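Local structure of ZYRO0G01672p (Zygosaccharomyces rouxii, 4U8T) at residues E88-L93 with K113-V118. The protein binds N6-methyladenosine RNA through its YTH domain, the part described here, and probably acts as a reader of that mark in mRNA. Residues are numbered along the deposited sequence; the frame is centred on the assembly and turned at random.
Sequences EMSSNL and KVRWIV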
loop_
_atom_site.group_PDB
_atom_site.type_symbol
_atom_site.label_atom_id
_atom_site.label_comp_id
_atom_site.label_asym_id
_atom_site.label_seq_id
_atom_site.Cartn_x
_atom_site.Cartn_y
_atom_site.Cartn_z
ATOM N N GLU A 88 -2.652 1.488 6.081
ATOM C CA GLU A 88 -2.170 0.520 7.062
ATOM C C GLU A 88 -3.018 -0.719 7.063
ATOM O O GLU A 88 -4.184 -0.638 6.771
ATOM C CB GLU A 88 -2.188 1.069 8.474
ATOM C CG GLU A 88 -1.676 2.445 8.666
ATOM C CD GLU A 88 -1.967 2.911 10.053
ATOM O OE1 GLU A 88 -2.773 2.233 10.723
ATOM O OE2 GLU A 88 -1.385 3.931 10.479
HETATM N N MSE A 89 -2.434 -1.861 7.416
HETATM C CA MSE A 89 -3.233 -3.022 7.734
HETATM C C MSE A 89 -3.855 -2.779 9.098
HETATM O O MSE A 89 -3.248 -2.165 9.958
HETATM C CB MSE A 89 -2.400 -4.293 7.720
HETATM C CG MSE A 89 -1.955 -4.739 6.354
HETATM SE SE MSE A 89 -1.008 -6.441 6.246
HETATM C CE MSE A 89 -2.449 -7.648 6.489
ATOM N N SER A 90 -5.085 -3.222 9.296
ATOM C CA SER A 90 -5.726 -3.020 10.577
ATOM C C SER A 90 -6.367 -4.324 10.994
ATOM O O SER A 90 -7.109 -4.401 11.960
ATOM C CB SER A 90 -6.746 -1.888 10.533
ATOM O OG SER A 90 -7.716 -2.106 9.562
ATOM N N SER A 91 -6.096 -5.356 10.225
ATOM C CA SER A 91 -6.488 -6.672 10.618
ATOM C C SER A 91 -5.629 -7.689 9.907
ATOM O O SER A 91 -4.928 -7.370 8.966
ATOM C CB SER A 91 -7.958 -6.898 10.313
ATOM O OG SER A 91 -8.123 -7.458 9.029
ATOM N N ASN A 92 -5.650 -8.915 10.397
ATOM C CA ASN A 92 -5.100 -10.015 9.652
ATOM C C ASN A 92 -6.159 -10.415 8.647
ATOM O O ASN A 92 -7.218 -9.831 8.603
ATOM C CB ASN A 92 -4.717 -11.162 10.571
ATOM C CG ASN A 92 -3.616 -12.033 10.003
ATOM O OD1 ASN A 92 -3.509 -12.214 8.799
ATOM N ND2 ASN A 92 -2.810 -12.593 10.875
ATOM N N LEU A 93 -5.872 -11.410 7.835
ATOM C CA LEU A 93 -6.815 -11.864 6.835
ATOM C C LEU A 93 -8.047 -12.455 7.551
ATOM O O LEU A 93 -7.935 -13.053 8.611
ATOM C CB LEU A 93 -6.107 -12.852 5.902
ATOM C CG LEU A 93 -6.440 -13.123 4.438
ATOM C CD1 LEU A 93 -6.337 -11.910 3.616
ATOM C CD2 LEU A 93 -5.468 -14.123 3.892
ATOM N N LYS A 113 -8.663 -5.919 6.705
ATOM C CA LYS A 113 -9.032 -4.531 6.900
ATOM C C LYS A 113 -7.851 -3.635 6.717
ATOM O O LYS A 113 -6.742 -3.958 7.118
ATOM C CB LYS A 113 -9.640 -4.310 8.288
ATOM C CG LYS A 113 -10.989 -4.948 8.446
ATOM C CD LYS A 113 -11.576 -4.747 9.803
ATOM C CE LYS A 113 -13.014 -5.250 9.790
ATOM N NZ LYS A 113 -13.739 -5.129 11.085
ATOM N N VAL A 114 -8.108 -2.487 6.115
ATOM C CA VAL A 114 -7.091 -1.460 5.933
ATOM C C VAL A 114 -7.617 -0.118 6.391
ATOM O O VAL A 114 -8.802 0.134 6.381
ATOM C CB VAL A 114 -6.615 -1.334 4.451
ATOM C CG1 VAL A 114 -5.854 -2.545 4.018
ATOM C CG2 VAL A 114 -7.761 -1.078 3.531
ATOM N N ARG A 115 -6.727 0.714 6.880
ATOM C CA ARG A 115 -7.063 2.076 7.236
ATOM C C ARG A 115 -6.293 3.060 6.352
ATOM O O ARG A 115 -5.077 3.079 6.357
ATOM C CB ARG A 115 -6.845 2.250 8.735
ATOM C CG ARG A 115 -8.147 1.967 9.471
ATOM C CD ARG A 115 -8.034 1.534 10.923
ATOM N NE ARG A 115 -7.028 2.256 11.690
ATOM C CZ ARG A 115 -6.599 1.869 12.887
ATOM N NH1 ARG A 115 -5.659 2.570 13.512
ATOM N NH2 ARG A 115 -7.133 0.797 13.469
ATOM N N TRP A 116 -6.992 3.789 5.495
ATOM C CA TRP A 116 -6.313 4.733 4.607
ATOM C C TRP A 116 -5.809 6.014 5.298
ATOM O O TRP A 116 -6.479 6.605 6.119
ATOM C CB TRP A 116 -7.230 5.044 3.415
ATOM C CG TRP A 116 -7.182 3.950 2.396
ATOM C CD1 TRP A 116 -7.842 2.766 2.443
ATOM C CD2 TRP A 116 -6.413 3.927 1.197
ATOM N NE1 TRP A 116 -7.541 2.013 1.358
ATOM C CE2 TRP A 116 -6.656 2.700 0.575
ATOM C CE3 TRP A 116 -5.543 4.825 0.587
ATOM C CZ2 TRP A 116 -6.059 2.348 -0.621
ATOM C CZ3 TRP A 116 -4.959 4.469 -0.606
ATOM C CH2 TRP A 116 -5.216 3.248 -1.192
ATOM N N ILE A 117 -4.583 6.392 4.953
ATOM C CA ILE A 117 -3.848 7.508 5.550
ATOM C C ILE A 117 -3.586 8.652 4.581
ATOM O O ILE A 117 -3.727 9.825 4.910
ATOM C CB ILE A 117 -2.462 7.068 6.023
ATOM C CG1 ILE A 117 -2.501 6.114 7.174
ATOM C CG2 ILE A 117 -1.631 8.239 6.442
ATOM C CD1 ILE A 117 -1.110 5.787 7.529
ATOM N N VAL A 118 -3.119 8.280 3.399
ATOM C CA VAL A 118 -2.736 9.216 2.368
ATOM C C VAL A 118 -3.453 8.855 1.091
ATOM O O VAL A 118 -3.484 7.707 0.709
ATOM C CB VAL A 118 -1.232 9.189 2.096
ATOM C CG1 VAL A 118 -0.858 10.275 1.141
ATOM C CG2 VAL A 118 -0.469 9.342 3.365
#
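The hydroxyl of S91 joins the two strands where the first turns a corner: its OG accepts the backbone N-H of K113, N to OG 2.8 Å and nearly straight at 171°, and donates to the carbonyl O of N92. A small side chain that both accepts and donates suits this place, because the turn takes the backbone of S91 out of the regular pairing. An alanine here would probably leave the K113 N-H without its acceptor and the N92 carbonyl O without its donor, the corner held less firmly. Just before the corner, the carbonyl O of K113 takes the N-H of S90 at 2.8 Å from above the carbonyl plane, and a weak bond from the N of S91 joins it. Earlier in strand 88-90, E88 and R115 form an antiparallel hydrogen-bonded pair, E88 N to R115 O and R115 N to E88 O both 2.9 Å.

On their face, R115 CD packs on S90 CB at 3.7 Å. With CG anti to its carbonyl carbon (chi1 -44°), E88 runs extended past I117 CD1, CG to CD1 3.6 Å, methylenes against methyl, while its acid end reaches K70 in a salt bridge. OE1 lies 4.0 Å from R115 NH1, well out of the guanidinium plane, so the charges probably attract without a salt bridge. M89, here selenomethionine, and V114 turn to the other face, against helix 52-63 and L73. Strand 82-94 lies between 71-77 and 111-123 in the mixed sheet.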